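Local coordinates for protein glutathione s-transferase S2 (PDB 5H5L) that binds glutathione as a sigma-class transferase and probably joins its thiol to halide-bearing electrophiles, and is also known as a prostaglandin D synthase, at residues B[17-22]-B[31-36]; B[103-108]-B[112-117]; B[141-146]-B[151-156]; B[155-160]-B[182-187]. All coordinates share one frame; numbering follows the deposited sequence.

Interaction 1 (B[17-22]-B[31-36])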
# COMPACT_ATOMS: atom_id res chain seq x y z
N PRO B 17 -10.28 -3.08 -10.27
CA PRO B 17 -10.15 -1.64 -10.04
C PRO B 17 -9.50 -0.93 -11.20
O PRO B 17 -9.92 0.19 -11.54
CB PRO B 17 -9.31 -1.57 -8.76
CG PRO B 17 -8.88 -2.89 -8.46
CD PRO B 17 -9.73 -3.87 -9.16
N ILE B 18 -8.53 -1.55 -11.87
CA ILE B 18 -7.90 -0.88 -13.00
C ILE B 18 -8.84 -0.86 -14.20
O ILE B 18 -8.98 0.16 -14.89
CB ILE B 18 -6.56 -1.56 -13.33
CG1 ILE B 18 -5.59 -1.45 -12.15
CG2 ILE B 18 -5.93 -0.91 -14.56
CD1 ILE B 18 -4.44 -2.40 -12.19
N ARG B 19 -9.54 -1.97 -14.45
CA ARG B 19 -10.53 -1.98 -15.53
C ARG B 19 -11.61 -0.92 -15.30
O ARG B 19 -12.00 -0.20 -16.23
CB ARG B 19 -11.15 -3.37 -15.66
CG ARG B 19 -10.19 -4.49 -16.05
CD ARG B 19 -10.81 -5.88 -15.83
NE ARG B 19 -9.91 -7.00 -16.12
CZ ARG B 19 -9.79 -8.08 -15.36
NH1 ARG B 19 -10.49 -8.20 -14.23
NH2 ARG B 19 -8.95 -9.04 -15.71
N TRP B 20 -12.11 -0.81 -14.06
CA TRP B 20 -13.13 0.20 -13.79
C TRP B 20 -12.58 1.59 -13.99
O TRP B 20 -13.27 2.46 -14.53
CB TRP B 20 -13.70 0.08 -12.37
CG TRP B 20 -14.60 -1.11 -12.14
CD1 TRP B 20 -14.67 -2.23 -12.91
CD2 TRP B 20 -15.54 -1.29 -11.07
NE1 TRP B 20 -15.59 -3.11 -12.38
CE2 TRP B 20 -16.14 -2.55 -11.25
CE3 TRP B 20 -15.93 -0.52 -9.97
CZ2 TRP B 20 -17.09 -3.06 -10.40
CZ3 TRP B 20 -16.88 -1.03 -9.11
CH2 TRP B 20 -17.46 -2.27 -9.35
N MET B 21 -11.35 1.86 -13.53
CA MET B 21 -10.78 3.20 -13.70
C MET B 21 -10.59 3.53 -15.18
O MET B 21 -10.85 4.66 -15.61
CB MET B 21 -9.46 3.31 -12.94
CG MET B 21 -9.60 3.43 -11.42
SD MET B 21 -10.67 4.75 -10.90
CE MET B 21 -9.88 6.15 -11.60
N LEU B 22 -10.12 2.57 -15.95
CA LEU B 22 -9.93 2.83 -17.38
C LEU B 22 -11.28 3.04 -18.06
O LEU B 22 -11.41 3.91 -18.93
CB LEU B 22 -9.16 1.68 -18.01
CG LEU B 22 -7.68 1.56 -17.62
CD1 LEU B 22 -7.17 0.26 -18.08
CD2 LEU B 22 -6.89 2.67 -18.26
N ASP B 31 -7.67 -5.68 -22.68
CA ASP B 31 -7.97 -6.42 -21.46
C ASP B 31 -7.42 -7.83 -21.62
O ASP B 31 -8.14 -8.79 -21.92
CB ASP B 31 -9.47 -6.43 -21.19
CG ASP B 31 -9.83 -6.91 -19.82
OD1 ASP B 31 -9.00 -6.77 -18.90
OD2 ASP B 31 -10.96 -7.44 -19.64
N ASN B 32 -6.11 -7.96 -21.41
CA ASN B 32 -5.40 -9.22 -21.59
C ASN B 32 -5.60 -10.13 -20.38
O ASN B 32 -4.98 -9.92 -19.33
CB ASN B 32 -3.92 -8.93 -21.84
CG ASN B 32 -3.13 -10.17 -22.16
OD1 ASN B 32 -3.56 -11.01 -22.96
ND2 ASN B 32 -1.96 -10.32 -21.52
N ARG B 33 -6.44 -11.17 -20.53
CA ARG B 33 -6.82 -12.08 -19.45
C ARG B 33 -6.10 -13.42 -19.54
O ARG B 33 -5.97 -13.99 -20.62
CB ARG B 33 -8.33 -12.32 -19.42
CG ARG B 33 -9.14 -11.06 -19.16
CD ARG B 33 -10.67 -11.25 -19.26
NE ARG B 33 -11.31 -10.10 -18.62
CZ ARG B 33 -12.00 -10.12 -17.48
NH1 ARG B 33 -12.23 -11.23 -16.79
NH2 ARG B 33 -12.44 -8.98 -17.01
N ILE B 34 -5.68 -13.93 -18.39
CA ILE B 34 -4.81 -15.09 -18.28
C ILE B 34 -5.56 -16.21 -17.59
O ILE B 34 -6.15 -16.00 -16.52
CB ILE B 34 -3.53 -14.78 -17.48
CG1 ILE B 34 -2.86 -13.54 -18.02
CG2 ILE B 34 -2.58 -15.97 -17.51
CD1 ILE B 34 -2.46 -13.64 -19.48
N GLU B 35 -5.48 -17.40 -18.18
CA GLU B 35 -6.01 -18.59 -17.54
C GLU B 35 -5.01 -19.16 -16.54
O GLU B 35 -3.79 -19.12 -16.74
CB GLU B 35 -6.36 -19.65 -18.58
CG GLU B 35 -7.45 -19.23 -19.57
CD GLU B 35 -8.78 -18.86 -18.91
OE1 GLU B 35 -9.21 -19.54 -17.94
OE2 GLU B 35 -9.39 -17.86 -19.37
N ARG B 36 -5.56 -19.72 -15.46
CA ARG B 36 -4.75 -20.25 -14.36
C ARG B 36 -3.81 -21.33 -14.86
O ARG B 36 -2.74 -21.57 -14.28
CB ARG B 36 -5.67 -20.82 -13.27
CG ARG B 36 -7.05 -20.12 -13.18
CD ARG B 36 -7.56 -19.96 -11.77
NE ARG B 36 -6.70 -19.04 -11.01
CZ ARG B 36 -6.11 -19.32 -9.85
NH1 ARG B 36 -6.29 -20.50 -9.26
NH2 ARG B 36 -5.34 -18.41 -9.26
O HOH W 1 -6.97 -8.24 -17.75

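Interaction 2 (B[103-108]-B[112-117])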
# COMPACT_ATOMS: atom_id res chain seq x y z
N SER B 103 -6.50 -12.59 2.17
CA SER B 103 -5.47 -13.33 1.44
C SER B 103 -4.96 -14.50 2.26
O SER B 103 -4.79 -15.60 1.74
CB SER B 103 -4.31 -12.39 1.05
OG SER B 103 -4.76 -11.34 0.21
N LYS B 104 -4.72 -14.28 3.56
CA LYS B 104 -4.34 -15.37 4.45
C LYS B 104 -5.34 -16.52 4.37
O LYS B 104 -4.97 -17.68 4.20
CB LYS B 104 -4.23 -14.83 5.88
CG LYS B 104 -4.15 -15.86 7.03
CD LYS B 104 -2.73 -16.18 7.45
CE LYS B 104 -2.68 -17.40 8.37
NZ LYS B 104 -1.30 -17.85 8.64
N TRP B 105 -6.63 -16.20 4.47
CA TRP B 105 -7.66 -17.22 4.38
C TRP B 105 -7.65 -17.90 3.02
O TRP B 105 -7.83 -19.12 2.93
CB TRP B 105 -9.02 -16.61 4.67
CG TRP B 105 -10.14 -17.52 4.29
CD1 TRP B 105 -10.64 -18.55 5.03
CD2 TRP B 105 -10.91 -17.48 3.08
NE1 TRP B 105 -11.66 -19.17 4.35
CE2 TRP B 105 -11.86 -18.52 3.16
CE3 TRP B 105 -10.90 -16.66 1.95
CZ2 TRP B 105 -12.77 -18.78 2.14
CZ3 TRP B 105 -11.80 -16.92 0.94
CH2 TRP B 105 -12.73 -17.97 1.04
N PHE B 106 -7.43 -17.14 1.95
CA PHE B 106 -7.53 -17.72 0.61
C PHE B 106 -6.41 -18.71 0.34
O PHE B 106 -6.61 -19.70 -0.36
CB PHE B 106 -7.52 -16.62 -0.47
CG PHE B 106 -8.40 -16.93 -1.65
CD1 PHE B 106 -9.63 -16.30 -1.80
CD2 PHE B 106 -8.02 -17.87 -2.60
CE1 PHE B 106 -10.45 -16.59 -2.88
CE2 PHE B 106 -8.84 -18.17 -3.68
CZ PHE B 106 -10.05 -17.53 -3.82
N ARG B 107 -5.23 -18.47 0.91
CA ARG B 107 -4.05 -19.25 0.60
C ARG B 107 -3.79 -20.35 1.61
O ARG B 107 -2.70 -20.93 1.62
CB ARG B 107 -2.82 -18.32 0.52
CG ARG B 107 -2.90 -17.27 -0.62
CD ARG B 107 -1.64 -16.40 -0.72
NE ARG B 107 -1.71 -15.46 -1.84
CZ ARG B 107 -1.41 -15.75 -3.10
NH1 ARG B 107 -1.50 -14.82 -4.05
NH2 ARG B 107 -1.01 -16.98 -3.44
N GLU B 108 -4.76 -20.66 2.47
CA GLU B 108 -4.55 -21.68 3.50
C GLU B 108 -4.90 -23.05 2.93
O GLU B 108 -5.97 -23.25 2.34
CB GLU B 108 -5.39 -21.38 4.75
CG GLU B 108 -5.25 -22.42 5.87
CD GLU B 108 -3.84 -22.55 6.43
OE1 GLU B 108 -3.04 -21.60 6.33
OE2 GLU B 108 -3.53 -23.64 6.97
N ALA B 112 -9.15 -27.28 8.10
CA ALA B 112 -9.69 -26.92 9.40
C ALA B 112 -9.16 -25.57 9.88
O ALA B 112 -9.90 -24.78 10.46
CB ALA B 112 -9.37 -28.00 10.43
N THR B 113 -7.86 -25.31 9.69
CA THR B 113 -7.33 -23.98 9.96
C THR B 113 -8.10 -22.94 9.16
O THR B 113 -8.59 -21.95 9.71
CB THR B 113 -5.85 -23.94 9.62
OG1 THR B 113 -5.19 -24.95 10.37
CG2 THR B 113 -5.21 -22.58 9.97
N LYS B 114 -8.27 -23.20 7.86
CA LYS B 114 -8.98 -22.30 6.97
C LYS B 114 -10.37 -21.97 7.48
O LYS B 114 -10.82 -20.81 7.39
CB LYS B 114 -9.05 -22.94 5.60
CG LYS B 114 -9.83 -22.14 4.59
CD LYS B 114 -9.56 -22.70 3.21
CE LYS B 114 -10.09 -21.83 2.12
NZ LYS B 114 -9.80 -22.43 0.81
N LYS B 115 -11.10 -22.99 7.96
CA LYS B 115 -12.39 -22.73 8.58
C LYS B 115 -12.22 -21.84 9.80
O LYS B 115 -13.08 -21.00 10.08
CB LYS B 115 -13.05 -24.06 8.98
CG LYS B 115 -13.54 -24.85 7.80
CD LYS B 115 -14.86 -24.34 7.28
CE LYS B 115 -15.24 -25.07 6.01
NZ LYS B 115 -16.58 -24.74 5.48
N LYS B 116 -11.14 -22.01 10.54
CA LYS B 116 -10.94 -21.16 11.70
C LYS B 116 -10.63 -19.73 11.26
O LYS B 116 -11.11 -18.78 11.88
CB LYS B 116 -9.82 -21.70 12.59
CG LYS B 116 -10.23 -22.96 13.40
CD LYS B 116 -9.08 -23.49 14.28
CE LYS B 116 -8.62 -24.91 13.87
NZ LYS B 116 -7.14 -25.13 14.03
N LEU B 117 -9.84 -19.56 10.21
CA LEU B 117 -9.58 -18.21 9.71
C LEU B 117 -10.87 -17.55 9.25
O LEU B 117 -11.14 -16.40 9.61
CB LEU B 117 -8.57 -18.26 8.56
CG LEU B 117 -7.17 -18.72 8.99
CD1 LEU B 117 -6.31 -19.00 7.76
CD2 LEU B 117 -6.52 -17.71 9.88

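Interaction 3 (B[141-146]-B[151-156])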
# COMPACT_ATOMS: atom_id res chain seq x y z
N GLY B 141 -19.83 12.29 4.03
CA GLY B 141 -20.66 12.62 2.90
C GLY B 141 -21.10 11.49 2.01
O GLY B 141 -21.54 11.74 0.90
N GLY B 142 -21.02 10.26 2.47
CA GLY B 142 -21.38 9.15 1.62
C GLY B 142 -20.26 8.65 0.73
O GLY B 142 -20.54 7.95 -0.26
N TYR B 143 -19.01 9.02 1.01
CA TYR B 143 -17.85 8.57 0.25
C TYR B 143 -16.75 8.16 1.22
O TYR B 143 -16.83 8.41 2.43
CB TYR B 143 -17.34 9.67 -0.68
CG TYR B 143 -18.34 10.04 -1.73
CD1 TYR B 143 -18.46 9.27 -2.87
CD2 TYR B 143 -19.18 11.15 -1.57
CE1 TYR B 143 -19.37 9.59 -3.85
CE2 TYR B 143 -20.11 11.48 -2.55
CZ TYR B 143 -20.19 10.68 -3.70
OH TYR B 143 -21.07 10.93 -4.71
N LEU B 144 -15.71 7.51 0.68
CA LEU B 144 -14.58 7.14 1.50
C LEU B 144 -13.84 8.36 2.01
O LEU B 144 -13.30 8.33 3.12
CB LEU B 144 -13.59 6.25 0.74
CG LEU B 144 -13.77 4.74 0.72
CD1 LEU B 144 -12.54 4.16 0.00
CD2 LEU B 144 -13.98 4.10 2.11
N ALA B 145 -13.81 9.45 1.24
CA ALA B 145 -12.96 10.56 1.61
C ALA B 145 -13.48 11.86 1.04
O ALA B 145 -13.98 11.90 -0.09
CB ALA B 145 -11.54 10.34 1.11
N ASN B 146 -13.35 12.93 1.83
CA ASN B 146 -13.50 14.32 1.38
C ASN B 146 -14.91 14.65 0.88
O ASN B 146 -15.12 15.63 0.16
CB ASN B 146 -12.50 14.66 0.28
CG ASN B 146 -11.06 14.35 0.66
OD1 ASN B 146 -10.57 14.78 1.71
ND2 ASN B 146 -10.36 13.64 -0.22
N TRP B 151 -10.95 7.87 -6.65
CA TRP B 151 -10.46 6.58 -7.12
C TRP B 151 -10.51 5.57 -5.99
O TRP B 151 -10.68 4.37 -6.23
CB TRP B 151 -9.01 6.70 -7.67
CG TRP B 151 -8.00 7.02 -6.61
CD1 TRP B 151 -7.58 8.27 -6.22
CD2 TRP B 151 -7.28 6.09 -5.80
NE1 TRP B 151 -6.65 8.17 -5.23
CE2 TRP B 151 -6.45 6.84 -4.95
CE3 TRP B 151 -7.27 4.69 -5.71
CZ2 TRP B 151 -5.62 6.25 -4.03
CZ3 TRP B 151 -6.45 4.10 -4.79
CH2 TRP B 151 -5.64 4.87 -3.94
N GLY B 152 -10.40 6.04 -4.76
CA GLY B 152 -10.52 5.15 -3.63
C GLY B 152 -11.87 4.45 -3.57
O GLY B 152 -11.94 3.25 -3.29
N ASP B 153 -12.95 5.19 -3.80
CA ASP B 153 -14.28 4.56 -3.84
C ASP B 153 -14.34 3.45 -4.88
O ASP B 153 -14.90 2.37 -4.65
CB ASP B 153 -15.35 5.62 -4.14
CG ASP B 153 -15.39 6.73 -3.11
OD1 ASP B 153 -15.47 6.43 -1.90
OD2 ASP B 153 -15.28 7.92 -3.51
N ILE B 154 -13.77 3.70 -6.05
CA ILE B 154 -13.81 2.73 -7.12
C ILE B 154 -12.98 1.52 -6.79
O ILE B 154 -13.39 0.39 -7.03
CB ILE B 154 -13.40 3.46 -8.41
CG1 ILE B 154 -14.53 4.44 -8.76
CG2 ILE B 154 -13.18 2.48 -9.54
CD1 ILE B 154 -14.20 5.41 -9.87
N TYR B 155 -11.80 1.72 -6.21
CA TYR B 155 -10.97 0.59 -5.80
C TYR B 155 -11.69 -0.24 -4.75
O TYR B 155 -11.76 -1.47 -4.84
CB TYR B 155 -9.64 1.15 -5.29
CG TYR B 155 -8.56 0.15 -5.00
CD1 TYR B 155 -7.59 -0.13 -5.96
CD2 TYR B 155 -8.46 -0.47 -3.76
CE1 TYR B 155 -6.55 -1.01 -5.70
CE2 TYR B 155 -7.44 -1.36 -3.50
CZ TYR B 155 -6.49 -1.62 -4.49
OH TYR B 155 -5.48 -2.51 -4.22
N PHE B 156 -12.25 0.43 -3.74
CA PHE B 156 -12.92 -0.22 -2.61
C PHE B 156 -14.09 -1.09 -3.09
O PHE B 156 -14.17 -2.29 -2.79
CB PHE B 156 -13.34 0.90 -1.67
CG PHE B 156 -14.08 0.49 -0.42
CD1 PHE B 156 -13.50 -0.30 0.55
CD2 PHE B 156 -15.33 1.02 -0.16
CE1 PHE B 156 -14.20 -0.61 1.74
CE2 PHE B 156 -16.00 0.73 1.00
CZ PHE B 156 -15.44 -0.08 1.94
O HOH W 2 -13.89 9.30 -1.72

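Interaction 4 (B[155-160]-B[182-187])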
# COMPACT_ATOMS: atom_id res chain seq x y z
N TYR B 155 -11.80 1.72 -6.21
CA TYR B 155 -10.97 0.59 -5.80
C TYR B 155 -11.69 -0.24 -4.75
O TYR B 155 -11.76 -1.47 -4.84
CB TYR B 155 -9.64 1.15 -5.29
CG TYR B 155 -8.56 0.15 -5.00
CD1 TYR B 155 -7.59 -0.13 -5.96
CD2 TYR B 155 -8.46 -0.47 -3.76
CE1 TYR B 155 -6.55 -1.01 -5.70
CE2 TYR B 155 -7.44 -1.36 -3.50
CZ TYR B 155 -6.49 -1.62 -4.49
OH TYR B 155 -5.48 -2.51 -4.22
N PHE B 156 -12.25 0.43 -3.74
CA PHE B 156 -12.92 -0.22 -2.61
C PHE B 156 -14.09 -1.09 -3.09
O PHE B 156 -14.17 -2.29 -2.79
CB PHE B 156 -13.34 0.90 -1.67
CG PHE B 156 -14.08 0.49 -0.42
CD1 PHE B 156 -13.50 -0.30 0.55
CD2 PHE B 156 -15.33 1.02 -0.16
CE1 PHE B 156 -14.20 -0.61 1.74
CE2 PHE B 156 -16.00 0.73 1.00
CZ PHE B 156 -15.44 -0.08 1.94
N ILE B 157 -14.99 -0.50 -3.87
CA ILE B 157 -16.21 -1.19 -4.33
C ILE B 157 -15.89 -2.31 -5.31
O ILE B 157 -16.48 -3.39 -5.25
CB ILE B 157 -17.20 -0.17 -4.93
CG1 ILE B 157 -17.67 0.83 -3.90
CG2 ILE B 157 -18.44 -0.88 -5.47
CD1 ILE B 157 -18.17 0.17 -2.61
N SER B 158 -14.94 -2.09 -6.22
CA SER B 158 -14.63 -3.15 -7.17
C SER B 158 -14.11 -4.38 -6.45
O SER B 158 -14.46 -5.51 -6.81
CB SER B 158 -13.62 -2.66 -8.22
OG SER B 158 -12.36 -2.45 -7.62
N ILE B 159 -13.30 -4.19 -5.40
CA ILE B 159 -12.76 -5.33 -4.67
C ILE B 159 -13.82 -5.91 -3.73
O ILE B 159 -13.90 -7.14 -3.58
CB ILE B 159 -11.47 -4.91 -3.94
CG1 ILE B 159 -10.38 -4.67 -5.01
CG2 ILE B 159 -11.02 -5.94 -2.95
CD1 ILE B 159 -9.08 -4.13 -4.51
N LEU B 160 -14.65 -5.09 -3.09
CA LEU B 160 -15.72 -5.64 -2.25
C LEU B 160 -16.69 -6.50 -3.06
O LEU B 160 -17.20 -7.51 -2.57
CB LEU B 160 -16.49 -4.52 -1.56
CG LEU B 160 -15.81 -3.82 -0.40
CD1 LEU B 160 -16.75 -2.86 0.25
CD2 LEU B 160 -15.28 -4.79 0.64
N ASP B 182 -23.81 0.93 -4.36
CA ASP B 182 -24.83 1.11 -5.38
C ASP B 182 -24.54 2.34 -6.22
O ASP B 182 -24.78 2.34 -7.43
CB ASP B 182 -26.21 1.23 -4.74
CG ASP B 182 -26.60 -0.02 -3.97
OD1 ASP B 182 -26.02 -1.10 -4.22
OD2 ASP B 182 -27.49 0.08 -3.10
N LYS B 183 -23.98 3.37 -5.60
CA LYS B 183 -23.63 4.60 -6.31
C LYS B 183 -22.51 4.36 -7.32
O LYS B 183 -22.56 4.86 -8.45
CB LYS B 183 -23.24 5.64 -5.26
CG LYS B 183 -22.73 6.93 -5.74
CD LYS B 183 -23.04 8.03 -4.72
CE LYS B 183 -22.60 7.70 -3.29
NZ LYS B 183 -23.15 8.69 -2.29
N VAL B 184 -21.50 3.58 -6.96
CA VAL B 184 -20.35 3.42 -7.85
C VAL B 184 -20.73 2.54 -9.02
O VAL B 184 -20.43 2.86 -10.17
CB VAL B 184 -19.14 2.85 -7.09
CG1 VAL B 184 -18.11 2.35 -8.08
CG2 VAL B 184 -18.53 3.94 -6.18
N VAL B 185 -21.41 1.43 -8.76
CA VAL B 185 -21.70 0.52 -9.87
C VAL B 185 -22.71 1.09 -10.84
O VAL B 185 -22.92 0.48 -11.91
CB VAL B 185 -22.21 -0.86 -9.41
CG1 VAL B 185 -21.22 -1.47 -8.48
CG2 VAL B 185 -23.62 -0.74 -8.76
N ASN B 186 -23.31 2.24 -10.53
CA ASN B 186 -24.23 2.92 -11.43
C ASN B 186 -23.63 4.14 -12.10
O ASN B 186 -24.31 4.78 -12.91
CB ASN B 186 -25.51 3.31 -10.69
CG ASN B 186 -26.48 2.14 -10.58
OD1 ASN B 186 -27.02 1.67 -11.60
ND2 ASN B 186 -26.67 1.62 -9.37
N LEU B 187 -22.38 4.47 -11.81
CA LEU B 187 -21.66 5.40 -12.67
C LEU B 187 -21.74 4.87 -14.10
O LEU B 187 -21.50 3.67 -14.32
CB LEU B 187 -20.21 5.56 -12.20
CG LEU B 187 -20.12 6.20 -10.81
CD1 LEU B 187 -18.69 6.12 -10.15
CD2 LEU B 187 -20.60 7.64 -10.87

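Interaction 1 (B[17-22]-B[31-36])
Asp31, on the strand 30-34, receives Arg19 from helix 15-25, and the pair ties together two elements of the beta-alpha-beta unit in the thioredoxin-like N-terminal domain. Arg19 NE donates to the syn lone pair of Asp31 OD1 at 2.9 Å, and OD1 lies close to the guanidinium plane, with the carboxylate turned 77° from that plane. CG of Asp31 is anti to its backbone N (chi1 -168°), which sends the carboxylate toward the helix. Asn32 adds only its carbonyl: water 1 accepts from Arg19 NH2 at 3.0 Å and lies within bonding distance of Asp31 OD1 and, weakly, Asn32 O. Beyond the two segments, Arg19 NH1 bonds Phe11 O and Glu16, and NH2 bonds Phe9 O. A leucine in place of Arg19 would probably leave the Asp31 carboxylate without its helix partner and strip the cover from one face of the Arg33 guanidinium. That guanidinium stacks on Arg19, centres 3.7 Å apart and planes 20° from parallel; Asp31, shared by the two cations, probably offsets their repulsion. Arg33 NE meets Asp31 OD2 at 2.9 Å, from above the carboxylate plane, while Arg33 NH2 lies 3.2 Å from Arg19 CZ.

Interaction 2 (B[103-108]-B[112-117])
Thr113 O accepts the backbone N-H of Leu117 at 2.7 Å, and the helical turn closed by this bond presents Thr113, Lys114 and Leu117 to Trp105 and Glu108. The contact is the turn end of an alpha-alpha hairpin: helix 82-106 runs out, the chain leaves helical geometry at Arg107, and helix 111-139 starts back antiparallel in the helical C-terminal domain. Trp105, Glu108, Lys114 and Leu117 share the packing about equally. The indole, with CG anti to its backbone N (chi1 167°), turns its five-membered ring to the returning helix. Lys114 stretches out fully extended across it and sets CE over one face, 4.2 Å from the centroid of that ring, a CH-pi contact. NZ is too far along for more than a weak cation-pi attraction. At the ring edge, and in its plane, CD1 lies 3.3 Å from Lys114 O. With an alanine in place of Trp105, the methylenes of Lys114 would probably lose the surface they lie on and be free to swing, and Leu117 CB would lose its aromatic neighbour. Outside the two segments the ring of Trp167 meets the indole, planes about 50° apart, and next to Glu108 in sequence Arg107 reaches the bound glutathione. Leu117 CD1 touches both Lys104 CG, 3.9 Å away, and Glu108 CB. Glu108, bent at chi2 (61°), runs alongside Lys114 but points the other way; its OE2, weakly bonded to the Asp110 amide, ends 3.5 Å from Thr113 CB.

Interaction 3 (B[141-146]-B[151-156])
Leu144 and Asp153 are the nearest pair, CA atoms 5.9 Å apart, the first in the irregular 141-146 loop, the second in the opening turn of helix 151-164. Just before them the loop makes a left-handed passage: Gly141 and Gly142 both have positive phi, and at Gly142 (phi 86°) a side chain would press on the carbonyl oxygen of the preceding residue. The helix is regular, with Gly152 O bonded to Phe156 N. Between the segments, Leu144 N donates to Asp153 OD1 at 2.8 Å in a nearly straight bond (164°) that uses the syn lone pair. The other oxygen, OD2, accepts from Ser150 N and stands 2.7 Å from water 2, which itself accepts from Ala145 N. One buried carboxylate thus holds the loop amide of Leu144 and the amide of Ser150, just before the helix, which probably fixes its rotation. Tyr143 stands beside it, CD1 3.5 Å from OD2, the ring and carboxylate planes 52° apart. The Leu144 branches divide their work: CD1 lies 3.5 Å from Gly152 O and 3.7 Å from Phe156 CB, whereas CD2 sits over one face of the Phe156 ring, 4.2 Å from its centroid, in a CH-pi contact. Phe95 meets that same ring edge-to-face. The bond from Ser150 N to the Asp153 side chain is one half of the reciprocal pair of a capping box, consistent with the Ser-X-X-Asp sequence here, known as the N-capping box of this core helix in glutathione transferases.

Interaction 4 (B[155-160]-B[182-187])
Ile157, which meets Val184 and Val185, follows two aromatic residues whose rings are covered from within their own helix: Ile159 CD1 lies 3.4 Å above one face of the Tyr155 ring, offset toward the rim, and Leu160 CD1 lies 3.5 Å above one face of Phe156 in the same way. Tyr155 reaches toward the N-terminal domain, its OH bonded to Ser64 and Arg99, and Phe156 touches Leu180. Between these two segments of the helical C-terminal domain, Ile157 is the residue of 155-160 that meets the valines of 182-187. CG1 of Ile157 is anti to the carbonyl carbon (chi1 -64°) and CG2 anti to the backbone N, which spreads the two branches over the valines. CG1 approaches Val184 CG2 at 4.0 Å, and the Val184 CB-CG1 bond lies against Ile157 CB. Leu180 and Asn181 of helix 175-185 also touch Ile157, and Trp20 from the N-terminal domain packs on Val184; the contact is plain apolar packing away from the glutathione site. Val185 stands roughly perpendicular to Ile157 and offers one methyl, CG1, 4.1 Å from Ile157 CG2. Next to Val185 the Asn186 side chain folds back: its ND2 donates to Asp182 O at 2.8 Å, tilted from the carbonyl plane.

Overall arrangement
Interactions 1, 2 and 3 come in series along the chain, and interaction 4 begins on the stretch where interaction 3 ends; interaction 1 is in the N-terminal domain and the rest in the helical C-terminal domain. Interactions 3 and 4 are neighbours, centres about 9 Å apart, sharing Tyr155 and Phe156 on helix 151-164. Interaction 1 reaches both of them across the domain boundary: Pro17 packs on Tyr155, Met21 on Ile154, and Trp20 on Ser158 and Val184, so helix 15-25 of the beta-alpha-beta unit rests on the core helix 151-164. Interaction 2 stands apart at the hairpin end of helices 82-106 and 111-139, its centre 26 to 29 Å from the others, where Arg107 joins the glutathione pocket.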